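D-aminopeptidase (PDB 1HI9) hydrolyses the N-terminal residues of peptides containing D-amino acids, using two zinc ions per subunit in active sites enclosed within a homodecamer. Local coordinates at residues Val7-Ile12 with Leu33-Glu38; Leu3-Asp8 with Leu99-His104; Phe223-Gln228 with Met269-Cys274; Asn233-Thr238 with Leu262-Leu267; Arg106-Gly111 with Gly120-Tyr125. One frame throughout, in Å; residues are numbered along the deposited sequence.

Contact 1. Residues Val7-Ile12 with Leu33-Glu38; sequences VDMEGI and LIMTEE. With ZN (zinc ion), chain G; ZN (zinc ion), chain F.
The zinc-binding loop that follows strand 2-7 rests on helix 28-48, with Val7, Met9 and Ile12 gathered round Met35. The Met35 chain runs straight out from the helix, its CG anti to the backbone N (chi1 176°). Met35 SD lies 3.2 Å from Met9 CG, a tight approach, and the two side chains cross at about a right angle. Met35 CE ends against the strand, 3.6 Å from Val7 CG1 and near the carbonyl oxygens of Val7 and Asp8. Ile12 closes a type I turn that starts at Met9, and its CG2 meets Ile34 CG2 at 3.8 Å. Ile12 CD1 lies 3.4 Å from Glu38 OE2. One water donates to both Gly11 O and Glu38 OE2. The other carboxylate oxygen, OE1, bonds Ser13 and pairs with Arg190. Asp8 bridges the two metals: OD1 is 2.3 Å from one zinc ion and OD2 is 2.0 Å from the other. Glu10 OE1 binds the first of these. The loop thus joins a metal-binding side to an apolar anchor on the helix, and the buried charge of Glu38 is probably offset by Arg190.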
# COMPACT_ATOMS: atom_id res chain seq x y z
N VAL A 7 13.55 22.51 -25.31
CA VAL A 7 13.47 21.07 -25.49
C VAL A 7 12.31 20.40 -24.76
O VAL A 7 12.24 20.42 -23.53
CB VAL A 7 14.78 20.37 -25.03
CG1 VAL A 7 14.78 18.92 -25.51
CG2 VAL A 7 15.99 21.12 -25.57
N ASP A 8 11.41 19.80 -25.53
CA ASP A 8 10.27 19.07 -24.99
C ASP A 8 10.63 17.59 -25.07
O ASP A 8 11.72 17.24 -25.55
CB ASP A 8 9.02 19.36 -25.83
CG ASP A 8 7.74 19.31 -25.02
OD1 ASP A 8 7.79 18.90 -23.84
OD2 ASP A 8 6.68 19.67 -25.55
N MET A 9 9.74 16.71 -24.63
CA MET A 9 10.04 15.27 -24.64
C MET A 9 9.24 14.38 -25.59
O MET A 9 9.80 13.46 -26.18
CB MET A 9 9.87 14.69 -23.24
CG MET A 9 11.17 14.35 -22.56
SD MET A 9 10.89 13.42 -21.07
CE MET A 9 11.88 12.00 -21.37
N GLU A 10 7.94 14.62 -25.70
CA GLU A 10 7.09 13.77 -26.53
C GLU A 10 7.58 13.58 -27.96
O GLU A 10 7.37 12.52 -28.56
CB GLU A 10 5.66 14.31 -26.57
CG GLU A 10 4.91 14.20 -25.25
CD GLU A 10 5.26 15.31 -24.27
OE1 GLU A 10 6.10 16.15 -24.61
OE2 GLU A 10 4.67 15.33 -23.16
N GLY A 11 8.24 14.60 -28.50
CA GLY A 11 8.74 14.51 -29.85
C GLY A 11 10.15 13.95 -29.96
O GLY A 11 10.66 13.81 -31.06
N ILE A 12 10.78 13.64 -28.83
CA ILE A 12 12.13 13.09 -28.87
C ILE A 12 12.10 11.79 -29.65
O ILE A 12 11.10 11.05 -29.66
CB ILE A 12 12.67 12.82 -27.46
CG1 ILE A 12 12.87 14.15 -26.74
CG2 ILE A 12 13.98 12.07 -27.54
CD1 ILE A 12 13.81 15.10 -27.44
N LEU A 33 17.56 10.11 -20.84
CA LEU A 33 18.91 9.88 -21.29
C LEU A 33 18.93 10.18 -22.79
O LEU A 33 19.78 10.93 -23.28
CB LEU A 33 19.31 8.42 -21.05
CG LEU A 33 20.80 8.16 -20.78
CD1 LEU A 33 21.04 6.66 -20.74
CD2 LEU A 33 21.67 8.80 -21.85
N ILE A 34 17.99 9.59 -23.51
CA ILE A 34 17.89 9.81 -24.95
C ILE A 34 17.64 11.29 -25.24
O ILE A 34 18.23 11.86 -26.16
CB ILE A 34 16.75 8.95 -25.54
CG1 ILE A 34 17.09 7.47 -25.31
CG2 ILE A 34 16.55 9.25 -27.03
CD1 ILE A 34 15.93 6.52 -25.54
N MET A 35 16.79 11.92 -24.44
CA MET A 35 16.46 13.33 -24.58
C MET A 35 17.70 14.22 -24.45
O MET A 35 17.91 15.13 -25.23
CB MET A 35 15.44 13.75 -23.53
CG MET A 35 15.11 15.24 -23.53
SD MET A 35 14.03 15.68 -22.17
CE MET A 35 13.49 17.29 -22.62
N THR A 36 18.51 13.94 -23.42
CA THR A 36 19.71 14.72 -23.20
C THR A 36 20.67 14.55 -24.37
O THR A 36 21.24 15.52 -24.86
CB THR A 36 20.40 14.29 -21.89
OG1 THR A 36 19.51 14.54 -20.80
CG2 THR A 36 21.69 15.07 -21.68
N GLU A 37 20.83 13.31 -24.83
CA GLU A 37 21.73 13.07 -25.95
C GLU A 37 21.23 13.70 -27.23
O GLU A 37 22.03 14.21 -28.02
CB GLU A 37 21.94 11.57 -26.11
CG GLU A 37 22.70 10.99 -24.93
CD GLU A 37 23.00 9.53 -25.08
OE1 GLU A 37 22.06 8.74 -25.32
OE2 GLU A 37 24.19 9.17 -24.94
N GLU A 38 19.91 13.69 -27.44
CA GLU A 38 19.33 14.30 -28.63
C GLU A 38 19.67 15.78 -28.66
O GLU A 38 20.06 16.31 -29.69
CB GLU A 38 17.80 14.12 -28.63
CG GLU A 38 17.12 14.83 -29.80
CD GLU A 38 15.98 14.00 -30.41
OE1 GLU A 38 16.19 12.80 -30.68
OE2 GLU A 38 14.88 14.54 -30.62
ZN ZN G . 5.97 17.80 -23.02
ZN ZN F . 4.70 19.69 -25.18
O HOH W 1 13.05 15.88 -31.65
O HOH W 2 4.10 19.51 -23.18

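Contact 2. Residues Leu3-Asp8 with Leu99-His104; sequences LYMSVD and LFLGYH. With ZN (zinc ion), chain F; ZN (zinc ion), chain G.
Ser6 OG is gripped by three groups: Tyr103 OH at 2.7 Å, and beyond the two segments Ser59 OG and Met87 O. Its torsion sets it anti to the backbone N (chi1 175°), and it meets the Tyr103 ring at the edge, in the ring plane. Tyr103 OH has a second partner in Asn137. One face of the Tyr103 ring is covered by Phe100 CB, 3.5 Å above its centre. A phenylalanine in place of Tyr103 would probably leave Ser6 OG with one partner fewer and Asn137 without its hydroxyl mate. The backbones form neighbouring parallel strands in the mixed central sheet. Tyr4 O accepts from Leu99 N at 2.7 Å. Ser6 N then bonds Leu99 O, and Ser6 O accepts from Leu101 N in a nearly straight bond (177°). Asp8 N closes the ladder on Leu101 O at 2.8 Å. On the sheet face that carries Met5, Val7, Leu99 and Leu101, the side chains lie side by side; Met5, Val7 and Leu101 touch helix 28-48. Met5 CE touches Leu101 CD1 at 3.6 Å. Past Gly102 the chain turns a corner and brings in His104, whose NE2 binds one zinc ion at 1.9 Å. Its ring plane stands 51° from the Asp8 carboxylate. Asp8 OD2 binds the same ion, consistent with the strand ends placing both ligands at one metal.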
# COMPACT_ATOMS: atom_id res chain seq x y z
N LEU A 3 22.16 31.28 -29.52
CA LEU A 3 21.08 30.43 -29.98
C LEU A 3 20.25 29.94 -28.78
O LEU A 3 20.81 29.51 -27.77
CB LEU A 3 21.66 29.26 -30.77
CG LEU A 3 20.74 28.26 -31.49
CD1 LEU A 3 20.30 27.20 -30.53
CD2 LEU A 3 19.55 28.96 -32.12
N TYR A 4 18.93 30.04 -28.90
CA TYR A 4 18.02 29.61 -27.85
C TYR A 4 17.42 28.25 -28.18
O TYR A 4 16.95 28.03 -29.30
CB TYR A 4 16.88 30.60 -27.67
CG TYR A 4 15.93 30.22 -26.55
CD1 TYR A 4 16.25 30.51 -25.22
CD2 TYR A 4 14.73 29.56 -26.81
CE1 TYR A 4 15.39 30.15 -24.17
CE2 TYR A 4 13.86 29.20 -25.78
CZ TYR A 4 14.20 29.50 -24.46
OH TYR A 4 13.33 29.18 -23.44
N MET A 5 17.39 27.36 -27.19
CA MET A 5 16.83 26.03 -27.39
C MET A 5 15.74 25.68 -26.38
O MET A 5 15.92 25.82 -25.18
CB MET A 5 17.93 24.96 -27.31
CG MET A 5 18.62 24.68 -28.63
SD MET A 5 19.84 23.35 -28.50
CE MET A 5 18.81 21.94 -28.19
N SER A 6 14.60 25.23 -26.90
CA SER A 6 13.49 24.81 -26.06
C SER A 6 13.37 23.33 -26.34
O SER A 6 13.12 22.93 -27.48
CB SER A 6 12.20 25.52 -26.46
OG SER A 6 11.11 25.02 -25.72
N VAL A 7 13.55 22.51 -25.31
CA VAL A 7 13.47 21.07 -25.49
C VAL A 7 12.31 20.40 -24.76
O VAL A 7 12.24 20.42 -23.53
CB VAL A 7 14.78 20.37 -25.03
CG1 VAL A 7 14.78 18.92 -25.51
CG2 VAL A 7 15.99 21.12 -25.57
N ASP A 8 11.41 19.80 -25.53
CA ASP A 8 10.27 19.07 -24.99
C ASP A 8 10.63 17.59 -25.07
O ASP A 8 11.72 17.24 -25.55
CB ASP A 8 9.02 19.36 -25.83
CG ASP A 8 7.74 19.31 -25.02
OD1 ASP A 8 7.79 18.90 -23.84
OD2 ASP A 8 6.68 19.67 -25.55
N LEU A 99 15.52 27.32 -31.51
CA LEU A 99 15.46 25.95 -32.00
C LEU A 99 14.56 25.13 -31.08
O LEU A 99 14.84 25.00 -29.89
CB LEU A 99 16.87 25.36 -32.03
CG LEU A 99 17.12 24.10 -32.87
CD1 LEU A 99 18.62 23.78 -32.89
CD2 LEU A 99 16.35 22.93 -32.31
N PHE A 100 13.47 24.61 -31.62
CA PHE A 100 12.53 23.80 -30.83
C PHE A 100 12.86 22.33 -31.07
O PHE A 100 12.83 21.87 -32.21
CB PHE A 100 11.08 24.09 -31.26
CG PHE A 100 10.64 25.51 -30.98
CD1 PHE A 100 9.37 25.93 -31.39
CD2 PHE A 100 11.45 26.40 -30.31
CE1 PHE A 100 8.94 27.23 -31.12
CE2 PHE A 100 11.02 27.69 -30.04
CZ PHE A 100 9.76 28.10 -30.45
N LEU A 101 13.15 21.61 -29.99
CA LEU A 101 13.52 20.19 -30.07
C LEU A 101 12.55 19.28 -29.32
O LEU A 101 12.07 19.63 -28.24
CB LEU A 101 14.92 19.99 -29.47
CG LEU A 101 15.93 19.10 -30.18
CD1 LEU A 101 17.14 18.96 -29.27
CD2 LEU A 101 15.36 17.74 -30.51
N GLY A 102 12.30 18.11 -29.88
CA GLY A 102 11.41 17.16 -29.25
C GLY A 102 9.98 17.65 -29.16
O GLY A 102 9.25 17.29 -28.24
N TYR A 103 9.57 18.48 -30.12
CA TYR A 103 8.21 18.98 -30.12
C TYR A 103 7.21 17.97 -30.67
O TYR A 103 7.57 16.99 -31.33
CB TYR A 103 8.13 20.30 -30.89
CG TYR A 103 8.40 21.50 -30.00
CD1 TYR A 103 9.51 21.54 -29.16
CD2 TYR A 103 7.54 22.59 -29.99
CE1 TYR A 103 9.75 22.63 -28.32
CE2 TYR A 103 7.77 23.68 -29.17
CZ TYR A 103 8.86 23.70 -28.34
OH TYR A 103 9.06 24.78 -27.51
N HIS A 104 5.94 18.23 -30.38
CA HIS A 104 4.85 17.35 -30.80
C HIS A 104 3.71 18.16 -31.38
O HIS A 104 3.70 19.37 -31.28
CB HIS A 104 4.35 16.55 -29.59
CG HIS A 104 4.01 17.42 -28.42
ND1 HIS A 104 2.85 18.15 -28.34
CD2 HIS A 104 4.72 17.72 -27.30
CE1 HIS A 104 2.84 18.85 -27.22
NE2 HIS A 104 3.96 18.61 -26.57
ZN ZN F . 4.70 19.69 -25.18
ZN ZN G . 5.97 17.80 -23.02
O HOH W 2 4.10 19.51 -23.18

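Contact 3. Residues Phe223-Gln228 with Met269-Cys274; sequences FANYGQ and MRTSFC
Close van der Waals contact joins Gln228 to Thr271. Thr271 OG1 lies 3.2 Å from Gln228 CG and equally near Gln228 CA, and the two side chains cross at about a right angle. Thr271 CB comes within 3.6 Å of Gln228 CG. Gly227 lies beside this pair, where a side chain would press on Thr271 CG2. Asn225 meets Thr271 tip to tip, and Cys274 CB also packs near the end of the Asn225 side chain. Among the polar bonds, one lies within segment 223-228. Gln228 OE1 accepts from Asn225 N at 2.8 Å, with an N-H...O angle of 160° and the donor tilted 34° from the carbonyl plane. Asn225 is the N-cap of helix 226-232, and a bond from the N-cap amide to the side chain three residues on is one of the two that make up a capping box. Thr271 OG1 bonds Ala268 O at the end of helix 254-268. An alanine in place of Gln228 would probably leave Asn225 N without this acceptor and open a gap beside Thr271. Contacts between subunits extend from the C-terminal tail. Phe273 sets its ring edge-to-face with Phe119 and with the nucleophile His115, both of a neighbouring subunit. Arg270 forms a salt bridge with Glu266 of another neighbouring subunit.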
# COMPACT_ATOMS: atom_id res chain seq x y z
N PHE A 223 -11.50 24.25 -23.96
CA PHE A 223 -11.22 23.12 -23.08
C PHE A 223 -12.08 21.91 -23.43
O PHE A 223 -13.08 22.02 -24.14
CB PHE A 223 -11.46 23.53 -21.62
CG PHE A 223 -10.55 24.62 -21.14
CD1 PHE A 223 -10.95 25.95 -21.18
CD2 PHE A 223 -9.26 24.32 -20.68
CE1 PHE A 223 -10.09 26.98 -20.77
CE2 PHE A 223 -8.38 25.34 -20.27
CZ PHE A 223 -8.80 26.67 -20.31
N ALA A 224 -11.67 20.74 -22.94
CA ALA A 224 -12.39 19.51 -23.22
C ALA A 224 -13.81 19.50 -22.64
O ALA A 224 -14.74 19.04 -23.31
CB ALA A 224 -11.60 18.32 -22.70
N ASN A 225 -13.97 19.98 -21.41
CA ASN A 225 -15.29 20.02 -20.76
C ASN A 225 -15.60 21.39 -20.17
O ASN A 225 -14.72 22.24 -20.05
CB ASN A 225 -15.42 18.92 -19.68
CG ASN A 225 -14.45 19.11 -18.53
OD1 ASN A 225 -13.52 18.32 -18.33
ND2 ASN A 225 -14.67 20.17 -17.76
N TYR A 226 -16.85 21.60 -19.80
CA TYR A 226 -17.26 22.88 -19.25
C TYR A 226 -16.65 23.19 -17.87
O TYR A 226 -16.43 24.35 -17.51
CB TYR A 226 -18.79 22.94 -19.17
CG TYR A 226 -19.32 24.35 -19.07
CD1 TYR A 226 -19.44 25.16 -20.20
CD2 TYR A 226 -19.71 24.87 -17.84
CE1 TYR A 226 -19.92 26.47 -20.11
CE2 TYR A 226 -20.19 26.17 -17.73
CZ TYR A 226 -20.30 26.96 -18.86
OH TYR A 226 -20.76 28.24 -18.72
N GLY A 227 -16.40 22.14 -17.09
CA GLY A 227 -15.77 22.35 -15.79
C GLY A 227 -14.43 23.06 -15.90
O GLY A 227 -14.12 23.96 -15.12
N GLN A 228 -13.61 22.67 -16.87
CA GLN A 228 -12.30 23.29 -17.03
C GLN A 228 -12.47 24.73 -17.46
O GLN A 228 -11.66 25.60 -17.09
CB GLN A 228 -11.48 22.52 -18.05
CG GLN A 228 -11.34 21.05 -17.68
CD GLN A 228 -10.98 20.18 -18.87
OE1 GLN A 228 -11.55 20.36 -19.97
NE2 GLN A 228 -10.07 19.24 -18.67
N MET A 269 -6.43 22.53 -14.83
CA MET A 269 -5.84 21.27 -14.38
C MET A 269 -6.49 20.72 -13.11
O MET A 269 -6.45 19.51 -12.87
CB MET A 269 -4.34 21.47 -14.15
CG MET A 269 -3.47 20.89 -15.23
SD MET A 269 -3.49 19.10 -15.17
CE MET A 269 -2.08 18.81 -14.08
N ARG A 270 -7.08 21.59 -12.31
CA ARG A 270 -7.72 21.19 -11.06
C ARG A 270 -9.09 20.55 -11.24
O ARG A 270 -9.63 19.95 -10.31
CB ARG A 270 -7.85 22.41 -10.14
CG ARG A 270 -6.56 23.17 -9.92
CD ARG A 270 -5.51 22.26 -9.30
NE ARG A 270 -5.41 22.44 -7.85
CZ ARG A 270 -4.92 23.53 -7.27
NH1 ARG A 270 -4.48 24.54 -8.01
NH2 ARG A 270 -4.87 23.61 -5.94
N THR A 271 -9.66 20.67 -12.44
CA THR A 271 -10.98 20.11 -12.72
C THR A 271 -11.11 18.62 -12.38
O THR A 271 -10.29 17.79 -12.78
CB THR A 271 -11.37 20.31 -14.19
OG1 THR A 271 -11.18 21.68 -14.54
CG2 THR A 271 -12.83 19.93 -14.43
N SER A 272 -12.16 18.30 -11.63
CA SER A 272 -12.43 16.93 -11.24
C SER A 272 -13.52 16.31 -12.12
O SER A 272 -14.15 17.00 -12.92
CB SER A 272 -12.86 16.89 -9.76
OG SER A 272 -14.11 17.53 -9.57
N PHE A 273 -13.75 15.01 -11.95
CA PHE A 273 -14.76 14.29 -12.71
C PHE A 273 -14.48 14.35 -14.20
O PHE A 273 -15.32 14.78 -14.99
CB PHE A 273 -16.16 14.85 -12.40
CG PHE A 273 -17.30 13.96 -12.85
CD1 PHE A 273 -17.43 12.66 -12.33
CD2 PHE A 273 -18.24 14.42 -13.77
CE1 PHE A 273 -18.49 11.84 -12.73
CE2 PHE A 273 -19.30 13.61 -14.17
CZ PHE A 273 -19.43 12.32 -13.65
N CYS A 274 -13.28 13.93 -14.58
CA CYS A 274 -12.87 13.91 -15.98
C CYS A 274 -11.58 13.11 -16.13
O CYS A 274 -10.95 13.12 -17.18
CB CYS A 274 -12.66 15.34 -16.52
SG CYS A 274 -11.24 16.28 -15.83

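Contact 4. Residues Asn233-Thr238 with Leu262-Leu267; sequences NLMPGT and LVMTEL
Met235 packs on Val263, Met264 and Leu267, fastening the type II turn Met235-Thr238, which leads into strand 238-240, to helix 254-268. The tight part is made by the outer half of the Met235 side chain. Its CG stands anti to the backbone N (chi1 -168°), and the chain leads on to SD, which sits 3.5 Å from Val263 CG1. A bend at chi3 (89°) then turns the methyl toward Met264. There Met235 CE and Met264 CE touch at 3.6 Å, the two side chains crossing at about a right angle. Both methionines also lie on Phe249 of strand 246-250, within the antiparallel sheet. The packing thins out toward the rest of the contact. Met235 CB is 4.2 Å from Leu267 CD1, and Thr238 CG2 is 4.2 Å from Met264 SD. Pro236 and Gly237, at the corner of the turn, do not touch segment 262-267, and Gly237 is exposed. A neighbouring subunit also packs here: its Pro236 on Met235, its Glu256 on Pro236 and its Val263 on Leu234. Gly237 has a positive phi (88°), as the third residue of a type II turn usually does. Met235 O holds the two ends of the turn together. It accepts from Thr238 N at 3.3 Å and from Thr238 OG1 at 2.7 Å, the hydroxyl lying in the carbonyl plane.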
# COMPACT_ATOMS: atom_id res chain seq x y z
N ASN A 233 -12.33 30.53 -16.18
CA ASN A 233 -13.16 31.72 -16.18
C ASN A 233 -13.18 32.44 -14.83
O ASN A 233 -13.86 33.45 -14.65
CB ASN A 233 -14.58 31.36 -16.63
CG ASN A 233 -15.43 32.58 -16.89
OD1 ASN A 233 -14.96 33.58 -17.44
ND2 ASN A 233 -16.71 32.50 -16.52
N LEU A 234 -12.44 31.90 -13.87
CA LEU A 234 -12.34 32.50 -12.55
C LEU A 234 -11.33 33.64 -12.60
O LEU A 234 -11.41 34.59 -11.83
CB LEU A 234 -11.86 31.45 -11.54
CG LEU A 234 -12.79 30.99 -10.42
CD1 LEU A 234 -14.23 30.87 -10.88
CD2 LEU A 234 -12.27 29.66 -9.91
N MET A 235 -10.37 33.54 -13.51
CA MET A 235 -9.35 34.56 -13.64
C MET A 235 -9.93 35.88 -14.14
O MET A 235 -10.67 35.91 -15.12
CB MET A 235 -8.25 34.11 -14.60
CG MET A 235 -7.02 34.99 -14.56
SD MET A 235 -5.73 34.43 -15.67
CE MET A 235 -6.20 35.31 -17.20
N PRO A 236 -9.60 36.99 -13.46
CA PRO A 236 -10.12 38.30 -13.88
C PRO A 236 -9.77 38.60 -15.33
O PRO A 236 -8.67 38.27 -15.79
CB PRO A 236 -9.43 39.26 -12.91
CG PRO A 236 -9.22 38.42 -11.68
CD PRO A 236 -8.75 37.12 -12.27
N GLY A 237 -10.69 39.23 -16.04
CA GLY A 237 -10.44 39.56 -17.43
C GLY A 237 -10.82 38.48 -18.43
O GLY A 237 -10.60 38.65 -19.63
N THR A 238 -11.39 37.38 -17.95
CA THR A 238 -11.79 36.28 -18.83
C THR A 238 -13.30 36.24 -19.02
O THR A 238 -14.05 36.83 -18.25
CB THR A 238 -11.37 34.90 -18.26
OG1 THR A 238 -12.07 34.66 -17.02
CG2 THR A 238 -9.88 34.85 -18.03
N LEU A 262 -0.75 30.26 -19.04
CA LEU A 262 -0.20 29.48 -17.93
C LEU A 262 -1.17 29.37 -16.77
O LEU A 262 -1.40 28.28 -16.25
CB LEU A 262 1.10 30.11 -17.46
CG LEU A 262 2.25 30.06 -18.48
CD1 LEU A 262 3.46 30.80 -17.92
CD2 LEU A 262 2.61 28.61 -18.79
N VAL A 263 -1.73 30.50 -16.36
CA VAL A 263 -2.68 30.53 -15.26
C VAL A 263 -3.99 29.80 -15.58
O VAL A 263 -4.45 28.98 -14.79
CB VAL A 263 -2.99 31.98 -14.85
CG1 VAL A 263 -4.07 32.00 -13.78
CG2 VAL A 263 -1.72 32.63 -14.32
N MET A 264 -4.60 30.12 -16.73
CA MET A 264 -5.85 29.49 -17.14
C MET A 264 -5.73 27.97 -17.26
O MET A 264 -6.63 27.25 -16.85
CB MET A 264 -6.33 30.07 -18.47
CG MET A 264 -7.01 31.44 -18.36
SD MET A 264 -7.42 32.15 -20.01
CE MET A 264 -6.12 33.24 -20.16
N THR A 265 -4.63 27.48 -17.82
CA THR A 265 -4.47 26.04 -17.94
C THR A 265 -4.19 25.44 -16.55
O THR A 265 -4.65 24.33 -16.24
CB THR A 265 -3.31 25.67 -18.92
OG1 THR A 265 -2.08 26.30 -18.51
CG2 THR A 265 -3.66 26.10 -20.32
N GLU A 266 -3.45 26.17 -15.73
CA GLU A 266 -3.15 25.71 -14.38
C GLU A 266 -4.46 25.53 -13.59
O GLU A 266 -4.63 24.57 -12.83
CB GLU A 266 -2.24 26.71 -13.65
CG GLU A 266 -1.73 26.19 -12.32
CD GLU A 266 -0.78 25.01 -12.49
OE1 GLU A 266 -0.63 24.23 -11.54
OE2 GLU A 266 -0.18 24.86 -13.58
N LEU A 267 -5.38 26.46 -13.77
CA LEU A 267 -6.67 26.39 -13.09
C LEU A 267 -7.48 25.22 -13.64
O LEU A 267 -8.12 24.49 -12.89
CB LEU A 267 -7.46 27.68 -13.30
CG LEU A 267 -6.88 28.94 -12.63
CD1 LEU A 267 -7.55 30.17 -13.18
CD2 LEU A 267 -7.06 28.84 -11.13

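Contact 5. Residues Arg106-Gly111 with Gly120-Tyr125; sequences RASTPG and GVRHFY
Ser108 OG donates to Arg122 O at 3.0 Å, coming from well to the side of the carbonyl (C=O...OG angle 113°). The same hydroxyl sits 3.6 Å above the plane of the Arg122 guanidinium, toward its rim, and also lies over a face of the His123 ring. Ala107 CB presses on Val121 O at 3.3 Å. Arg106 NH1 meets His123 CD2 at 3.5 Å, edge to edge, with the two planes 51° apart. In the next shell a type II turn from Arg106 to Thr109 presents Ala107 and Ser108. Thr109 OG1 closes it with a bond to Arg106 O. Ser116 OG bonds Ala107 N. Across the contact, Arg122 and His123 form a classic beta bulge opposite Glu222, which also takes a salt bridge from Arg122 NE. Ser108 packs on Ala224 of a neighbouring subunit. One hydroxyl thus ties the loop to the bulge, while Glu222 probably offsets the charge of Arg122 beside it.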
# COMPACT_ATOMS: atom_id res chain seq x y z
N ARG A 106 -0.07 19.71 -31.90
CA ARG A 106 -1.00 20.38 -30.99
C ARG A 106 -2.20 19.47 -30.74
O ARG A 106 -2.45 18.52 -31.49
CB ARG A 106 -1.46 21.73 -31.58
CG ARG A 106 -2.18 21.68 -32.94
CD ARG A 106 -2.45 23.09 -33.47
NE ARG A 106 -2.97 23.13 -34.84
CZ ARG A 106 -4.26 23.06 -35.17
NH1 ARG A 106 -5.19 22.94 -34.24
NH2 ARG A 106 -4.60 23.12 -36.45
N ALA A 107 -2.94 19.75 -29.68
CA ALA A 107 -4.11 18.96 -29.29
C ALA A 107 -5.15 18.82 -30.39
O ALA A 107 -5.27 19.68 -31.26
CB ALA A 107 -4.75 19.57 -28.06
N SER A 108 -5.89 17.71 -30.35
CA SER A 108 -6.96 17.46 -31.30
C SER A 108 -6.53 17.17 -32.74
O SER A 108 -7.37 17.15 -33.63
CB SER A 108 -7.94 18.64 -31.27
OG SER A 108 -8.37 18.91 -29.95
N THR A 109 -5.24 16.95 -32.98
CA THR A 109 -4.79 16.65 -34.33
C THR A 109 -3.93 15.38 -34.35
O THR A 109 -3.48 14.90 -33.30
CB THR A 109 -3.97 17.82 -34.92
OG1 THR A 109 -2.71 17.92 -34.24
CG2 THR A 109 -4.72 19.14 -34.76
N PRO A 110 -3.70 14.80 -35.55
CA PRO A 110 -2.88 13.58 -35.68
C PRO A 110 -1.48 13.87 -35.16
O PRO A 110 -0.99 14.99 -35.27
CB PRO A 110 -2.88 13.34 -37.19
CG PRO A 110 -4.20 13.91 -37.62
CD PRO A 110 -4.26 15.19 -36.85
N GLY A 111 -0.82 12.85 -34.60
CA GLY A 111 0.51 13.04 -34.07
C GLY A 111 0.68 12.31 -32.75
O GLY A 111 -0.22 12.29 -31.90
N GLY A 120 -6.31 18.85 -20.69
CA GLY A 120 -7.58 19.52 -20.81
C GLY A 120 -7.84 20.49 -21.96
O GLY A 120 -8.99 20.85 -22.20
N VAL A 121 -6.81 20.94 -22.67
CA VAL A 121 -7.08 21.88 -23.74
C VAL A 121 -7.27 21.20 -25.09
O VAL A 121 -6.57 20.23 -25.42
CB VAL A 121 -5.99 22.96 -23.90
CG1 VAL A 121 -5.59 23.52 -22.55
CG2 VAL A 121 -4.80 22.39 -24.64
N ARG A 122 -8.22 21.71 -25.86
CA ARG A 122 -8.46 21.16 -27.19
C ARG A 122 -7.81 22.05 -28.23
O ARG A 122 -7.25 21.54 -29.20
CB ARG A 122 -9.96 21.05 -27.46
CG ARG A 122 -10.53 19.71 -27.05
CD ARG A 122 -11.99 19.68 -27.36
NE ARG A 122 -12.30 19.92 -28.77
CZ ARG A 122 -12.19 19.01 -29.73
NH1 ARG A 122 -11.78 17.78 -29.44
NH2 ARG A 122 -12.52 19.31 -30.98
N HIS A 123 -7.88 23.36 -28.03
CA HIS A 123 -7.27 24.32 -28.95
C HIS A 123 -6.85 25.61 -28.26
O HIS A 123 -7.46 26.05 -27.29
CB HIS A 123 -8.25 24.71 -30.08
CG HIS A 123 -8.58 23.59 -31.02
ND1 HIS A 123 -9.83 23.01 -31.07
CD2 HIS A 123 -7.82 22.95 -31.94
CE1 HIS A 123 -9.83 22.05 -31.98
NE2 HIS A 123 -8.62 21.99 -32.52
N PHE A 124 -5.79 26.21 -28.79
CA PHE A 124 -5.28 27.49 -28.33
C PHE A 124 -5.52 28.41 -29.53
O PHE A 124 -5.39 27.99 -30.68
CB PHE A 124 -3.77 27.42 -28.07
CG PHE A 124 -3.40 26.96 -26.69
CD1 PHE A 124 -2.14 26.42 -26.44
CD2 PHE A 124 -4.30 27.08 -25.63
CE1 PHE A 124 -1.77 26.00 -25.16
CE2 PHE A 124 -3.94 26.67 -24.36
CZ PHE A 124 -2.68 26.13 -24.12
N TYR A 125 -5.88 29.66 -29.27
CA TYR A 125 -6.11 30.62 -30.35
C TYR A 125 -5.49 31.97 -30.04
O TYR A 125 -5.62 32.52 -28.94
CB TYR A 125 -7.62 30.85 -30.59
CG TYR A 125 -8.41 29.67 -31.13
CD1 TYR A 125 -9.17 28.87 -30.29
CD2 TYR A 125 -8.40 29.38 -32.50
CE1 TYR A 125 -9.90 27.80 -30.78
CE2 TYR A 125 -9.12 28.31 -33.01
CZ TYR A 125 -9.88 27.52 -32.14
OH TYR A 125 -10.62 26.46 -32.62

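The five contacts fall into two groups. Contacts 1 and 2 share Val7 and Asp8, have centres about 9 Å apart and meet at the two zinc ions, at one end of strands 2-7 and 97-103 in the mixed sheet. Contacts 3, 4 and 5 lie around the antiparallel sheet and helix 254-268, with centres about 13 to 18 Å apart. The centres of contacts 1 and 4 are about 30 Å apart, on opposite sides of the chain's centre. Contact 5 follows contact 2 almost directly in sequence and leads from the metal site to the second sheet. Contact 4 falls between the two segments of contact 3. Contacts 1, 3, 4 and 5 touch other subunits of the decamer; contact 2 does not.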